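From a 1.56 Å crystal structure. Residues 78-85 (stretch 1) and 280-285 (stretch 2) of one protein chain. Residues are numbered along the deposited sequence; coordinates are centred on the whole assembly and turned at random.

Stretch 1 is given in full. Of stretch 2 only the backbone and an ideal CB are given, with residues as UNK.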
ATOM      1  N   ALA A  78     -16.387  -9.396 -12.643  1.00 20.09           N
ATOM      2  CA  ALA A  78     -16.380  -9.762 -14.055  1.00 20.67           C
ATOM      3  C   ALA A  78     -16.359 -11.276 -14.290  1.00 21.28           C
ATOM      4  O   ALA A  78     -16.310 -11.706 -15.442  1.00 21.00           O
ATOM      5  CB  ALA A  78     -15.217  -9.098 -14.757  1.00 21.04           C
ATOM      6  N   ASN A  79     -16.368 -12.068 -13.214  1.00 21.35           N
ATOM      7  CA  ASN A  79     -16.420 -13.527 -13.310  1.00 22.33           C
ATOM      8  C   ASN A  79     -15.192 -14.103 -14.019  1.00 22.03           C
ATOM      9  O   ASN A  79     -15.294 -15.041 -14.808  1.00 23.46           O
ATOM     10  CB  ASN A  79     -17.742 -13.935 -14.003  1.00 23.50           C
ATOM     11  CG  ASN A  79     -18.974 -13.507 -13.196  1.00 28.29           C
ATOM     12  OD1 ASN A  79     -19.836 -12.748 -13.686  1.00 36.18           O
ATOM     13  ND2 ASN A  79     -19.036 -13.950 -11.937  1.00 31.05           N
ATOM     14  N   ARG A  80     -14.022 -13.522 -13.749  1.00 20.93           N
ATOM     15  CA  ARG A  80     -12.767 -13.960 -14.380  1.00 20.55           C
ATOM     16  C   ARG A  80     -11.807 -14.694 -13.446  1.00 19.81           C
ATOM     17  O   ARG A  80     -10.741 -15.125 -13.886  1.00 19.98           O
ATOM     18  CB  ARG A  80     -12.043 -12.751 -15.001  1.00 20.64           C
ATOM     19  CG  ARG A  80     -12.775 -12.128 -16.159  1.00 21.42           C
ATOM     20  CD  ARG A  80     -12.949 -13.063 -17.387  1.00 23.55           C
ATOM     21  NE  ARG A  80     -13.484 -12.311 -18.540  1.00 23.60           N
ATOM     22  CZ  ARG A  80     -12.735 -11.780 -19.509  1.00 24.79           C
ATOM     23  NH1 ARG A  80     -11.417 -11.908 -19.495  1.00 24.13           N
ATOM     24  NH2 ARG A  80     -13.296 -11.101 -20.507  1.00 24.14           N
ATOM     25  N   MET A  81     -12.193 -14.849 -12.182  1.00 19.29           N
ATOM     26  CA  MET A  81     -11.366 -15.499 -11.183  1.00 19.97           C
ATOM     27  C   MET A  81     -12.043 -16.772 -10.665  1.00 20.42           C
ATOM     28  O   MET A  81     -13.279 -16.836 -10.595  1.00 20.99           O
ATOM     29  CB  MET A  81     -11.147 -14.577  -9.977  1.00 19.99           C
ATOM     30  CG  MET A  81     -10.526 -13.210 -10.282  1.00 19.28           C
ATOM     31  SD  MET A  81      -8.963 -13.351 -11.137  1.00 19.31           S
ATOM     32  CE  MET A  81      -7.865 -13.724  -9.794  1.00 20.75           C
ATOM     33  N   GLU A  82     -11.223 -17.748 -10.273  1.00 20.33           N
ATOM     34  CA  GLU A  82     -11.730 -18.964  -9.629  1.00 20.85           C
ATOM     35  C   GLU A  82     -11.952 -18.755  -8.130  1.00 20.62           C
ATOM     36  O   GLU A  82     -11.185 -18.080  -7.442  1.00 20.37           O
ATOM     37  CB  GLU A  82     -10.763 -20.135  -9.820  1.00 20.79           C
ATOM     38  CG  GLU A  82     -10.677 -20.647 -11.223  1.00 21.94           C
ATOM     39  CD  GLU A  82     -10.111 -22.056 -11.301  1.00 22.39           C
ATOM     40  OE1 GLU A  82     -10.314 -22.826 -10.327  1.00 24.69           O
ATOM     41  OE2 GLU A  82      -9.472 -22.370 -12.333  1.00 24.02           O
ATOM     42  N   ASP A  83     -13.013 -19.375  -7.627  1.00 21.38           N
ATOM     43  CA  ASP A  83     -13.318 -19.415  -6.209  1.00 21.04           C
ATOM     44  C   ASP A  83     -12.324 -20.340  -5.527  1.00 21.46           C
ATOM     45  O   ASP A  83     -12.141 -21.485  -5.960  1.00 21.57           O
ATOM     46  CB  ASP A  83     -14.756 -19.937  -6.042  1.00 21.76           C
ATOM     47  CG  ASP A  83     -15.241 -19.947  -4.614  1.00 22.24           C
ATOM     48  OD1 ASP A  83     -14.515 -19.592  -3.674  1.00 20.79           O
ATOM     49  OD2 ASP A  83     -16.423 -20.341  -4.430  1.00 26.96           O
ATOM     50  N   LEU A  84     -11.674 -19.837  -4.479  1.00 20.91           N
ATOM     51  CA  LEU A  84     -10.621 -20.545  -3.766  1.00 20.89           C
ATOM     52  C   LEU A  84     -11.087 -21.168  -2.440  1.00 20.68           C
ATOM     53  O   LEU A  84     -10.264 -21.627  -1.662  1.00 20.30           O
ATOM     54  CB  LEU A  84      -9.453 -19.590  -3.470  1.00 20.95           C
ATOM     55  CG  LEU A  84      -8.871 -18.850  -4.681  1.00 19.99           C
ATOM     56  CD1 LEU A  84      -7.735 -17.926  -4.229  1.00 18.41           C
ATOM     57  CD2 LEU A  84      -8.354 -19.836  -5.712  1.00 20.72           C
ATOM     58  N   SER A  85     -12.398 -21.179  -2.195  1.00 21.53           N
ATOM     59  CA  SER A  85     -12.949 -21.703  -0.934  1.00 22.27           C
ATOM     60  C   SER A  85     -12.422 -23.104  -0.579  1.00 22.32           C
ATOM     61  O   SER A  85     -12.003 -23.343   0.559  1.00 22.21           O
ATOM     62  CB  SER A  85     -14.483 -21.697  -0.988  1.00 22.15           C
ATOM     63  OG  SER A  85     -14.984 -20.365  -1.145  1.00 23.82           O
ATOM     64  N   UNK A 280      -2.577 -12.984  -4.117  1.00 14.60           N
ATOM     65  CA  UNK A 280      -2.563 -13.647  -5.410  1.00 15.47           C
ATOM     66  C   UNK A 280      -3.789 -14.541  -5.518  1.00 16.27           C
ATOM     67  O   UNK A 280      -4.129 -15.211  -4.548  1.00 15.85           O
ATOM     68  CB  UNK A 280      -1.278 -14.454  -5.603  1.00 15.47           C
ATOM     69  N   UNK A 281      -4.395 -14.565  -6.700  1.00 17.09           N
ATOM     70  CA  UNK A 281      -5.493 -15.477  -6.976  1.00 18.06           C
ATOM     71  C   UNK A 281      -5.239 -16.382  -8.152  1.00 18.50           C
ATOM     72  O   UNK A 281      -4.105 -16.538  -8.617  1.00 19.99           O
ATOM     73  CB  UNK A 281      -6.779 -14.684  -7.220  1.00 18.06           C
ATOM     74  N   UNK A 282      -6.325 -16.957  -8.652  1.00 18.98           N
ATOM     75  CA  UNK A 282      -6.272 -17.933  -9.719  1.00 19.21           C
ATOM     76  C   UNK A 282      -7.223 -17.515 -10.833  1.00 19.12           C
ATOM     77  O   UNK A 282      -8.422 -17.772 -10.760  1.00 18.72           O
ATOM     78  CB  UNK A 282      -6.619 -19.329  -9.198  1.00 19.21           C
ATOM     79  N   UNK A 283      -6.699 -16.844 -11.870  1.00 19.29           N
ATOM     80  CA  UNK A 283      -7.548 -16.475 -13.003  1.00 19.79           C
ATOM     81  C   UNK A 283      -8.108 -17.699 -13.712  1.00 20.40           C
ATOM     82  O   UNK A 283      -7.376 -18.664 -13.923  1.00 20.45           O
ATOM     83  CB  UNK A 283      -6.762 -15.617 -13.996  1.00 19.79           C
ATOM     84  N   UNK A 284      -9.378 -17.638 -14.101  1.00 21.22           N
ATOM     85  CA  UNK A 284      -9.930 -18.620 -15.041  1.00 21.57           C
ATOM     86  C   UNK A 284      -9.142 -18.582 -16.351  1.00 22.37           C
ATOM     87  O   UNK A 284      -8.744 -17.514 -16.834  1.00 21.67           O
ATOM     88  CB  UNK A 284     -11.413 -18.350 -15.301  1.00 21.57           C
ATOM     89  N   UNK A 285      -8.906 -19.760 -16.923  1.00 22.32           N
ATOM     90  CA  UNK A 285      -8.205 -19.845 -18.184  1.00 22.41           C
ATOM     91  C   UNK A 285      -6.695 -19.825 -18.052  1.00 22.51           C
ATOM     92  O   UNK A 285      -5.988 -19.860 -19.061  1.00 22.94           O
ATOM     93  CB  UNK A 285      -8.649 -18.695 -19.090  1.00 22.41           C
TER

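Position 280 has its CA-to-CB bond pointing away, and the ideal CB finds nothing of stretch 1 within 5.5 Å. Stretch 1 therefore sets no rule here, although extended backbone angles of -129/140 suit beta-branched and aromatic residues well. The deposited residue is F280, whose ring turns from this contact.

Position 281 is tightly restricted by stretch 1. Its ideal CB points toward stretch 1 and lies 3.0 Å from M81 CE, a clash, with L84 CD1 at 4.5 Å. As M81 is placed, even a methyl group does not fit, so glycine is the natural reading. G281 it is: with no side chain, its CA lies 4.1 Å from M81 CE and 4.3 Å from L84 CD1, and the methionine tip takes the room a CB would need.

Position 282 is tied down by its backbone. Its O accepts a hydrogen bond from E82 N (2.8 Å, nearly straight at 170°), one of the two backbone bonds that flank M81 in a single beta bridge. The CB points sideways, 3.9 Å from L84 CD2 and 4.3 Å from E82 CB, so a leucine, isoleucine, valine or methionine could use the apolar surface. The residue is L282. Its CD2 extends to 3.6 Å from E82 OE1, along the glutamate chain. A water joins its backbone N to E82 O.

At position 283 the CB points away, but the CA sits close to M81, 4.3 Å from CA to CA. The backbone N is offered no acceptor by stretch 1, and phi is -63°, so proline is allowed among many others. P283 puts its ring carbon CD 4.3 Å from M81 CE, and its CA makes a CA-H...O contact with R80 O at 3.6 Å.

Position 284 must keep its amide, because N donates to R80 O at 2.9 Å, which excludes proline. The CA-to-CB bond points sideways, with the ideal CB 3.6 Å from R80 O; farther out are E82 CG and the carbonyl oxygens of N79 and M81. A long chain ending in a donor would suit, lysine or arginine, perhaps glutamine. K284 runs out nearly extended beyond an m chi1: CG lies 4.0 Å from E82 CG, CE passes 3.3 Å from M81 O, and NZ gives a weak hydrogen bond to N79 O at 3.2 Å.

Position 285 is outside the reach of stretch 1. At 84/2 a CB would jam against the preceding carbonyl, calling for glycine by itself, and G285 is found.

Stretch 2, residues 280-285: FGLPKG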
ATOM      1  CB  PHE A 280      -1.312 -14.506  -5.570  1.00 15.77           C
ATOM      2  CG  PHE A 280      -0.054 -13.702  -5.783  1.00 15.83           C
ATOM      3  CD1 PHE A 280       0.346 -13.337  -7.068  1.00 16.79           C
ATOM      4  CD2 PHE A 280       0.722 -13.323  -4.704  1.00 15.52           C
ATOM      5  CE1 PHE A 280       1.515 -12.583  -7.262  1.00 16.44           C
ATOM      6  CE2 PHE A 280       1.890 -12.581  -4.887  1.00 17.55           C
ATOM      7  CZ  PHE A 280       2.271 -12.205  -6.190  1.00 17.02           C
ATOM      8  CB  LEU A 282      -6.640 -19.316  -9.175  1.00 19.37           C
ATOM      9  CG  LEU A 282      -6.518 -20.478 -10.173  1.00 19.87           C
ATOM     10  CD1 LEU A 282      -5.081 -20.638 -10.624  1.00 20.99           C
ATOM     11  CD2 LEU A 282      -6.991 -21.769  -9.538  1.00 20.35           C
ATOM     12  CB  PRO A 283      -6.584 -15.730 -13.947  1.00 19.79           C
ATOM     13  CG  PRO A 283      -5.413 -15.368 -13.112  1.00 20.08           C
ATOM     14  CD  PRO A 283      -5.311 -16.379 -12.031  1.00 20.03           C
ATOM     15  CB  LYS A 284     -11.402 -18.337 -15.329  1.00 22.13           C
ATOM     16  CG  LYS A 284     -12.297 -18.414 -14.127  1.00 22.36           C
ATOM     17  CD  LYS A 284     -13.747 -18.244 -14.544  1.00 23.23           C
ATOM     18  CE  LYS A 284     -14.643 -18.081 -13.368  1.00 24.92           C
ATOM     19  NZ  LYS A 284     -16.057 -18.039 -13.818  1.00 27.26           N
TER
HETATM   20  O   HOH W   1      -9.276 -15.040 -16.203  1.00 23.54           O
HETATM   21  O   HOH W   2     -16.145 -17.143 -10.825  1.00 44.56           O
HETATM   22  O   HOH W   3      -8.919 -16.431  -7.523  1.00 17.87           O
HETATM   23  O   HOH W   4      -7.512 -21.357 -13.841  1.00 25.35           O
HETATM   24  O   HOH W   5     -10.358 -22.141 -15.141  1.00 34.89           O
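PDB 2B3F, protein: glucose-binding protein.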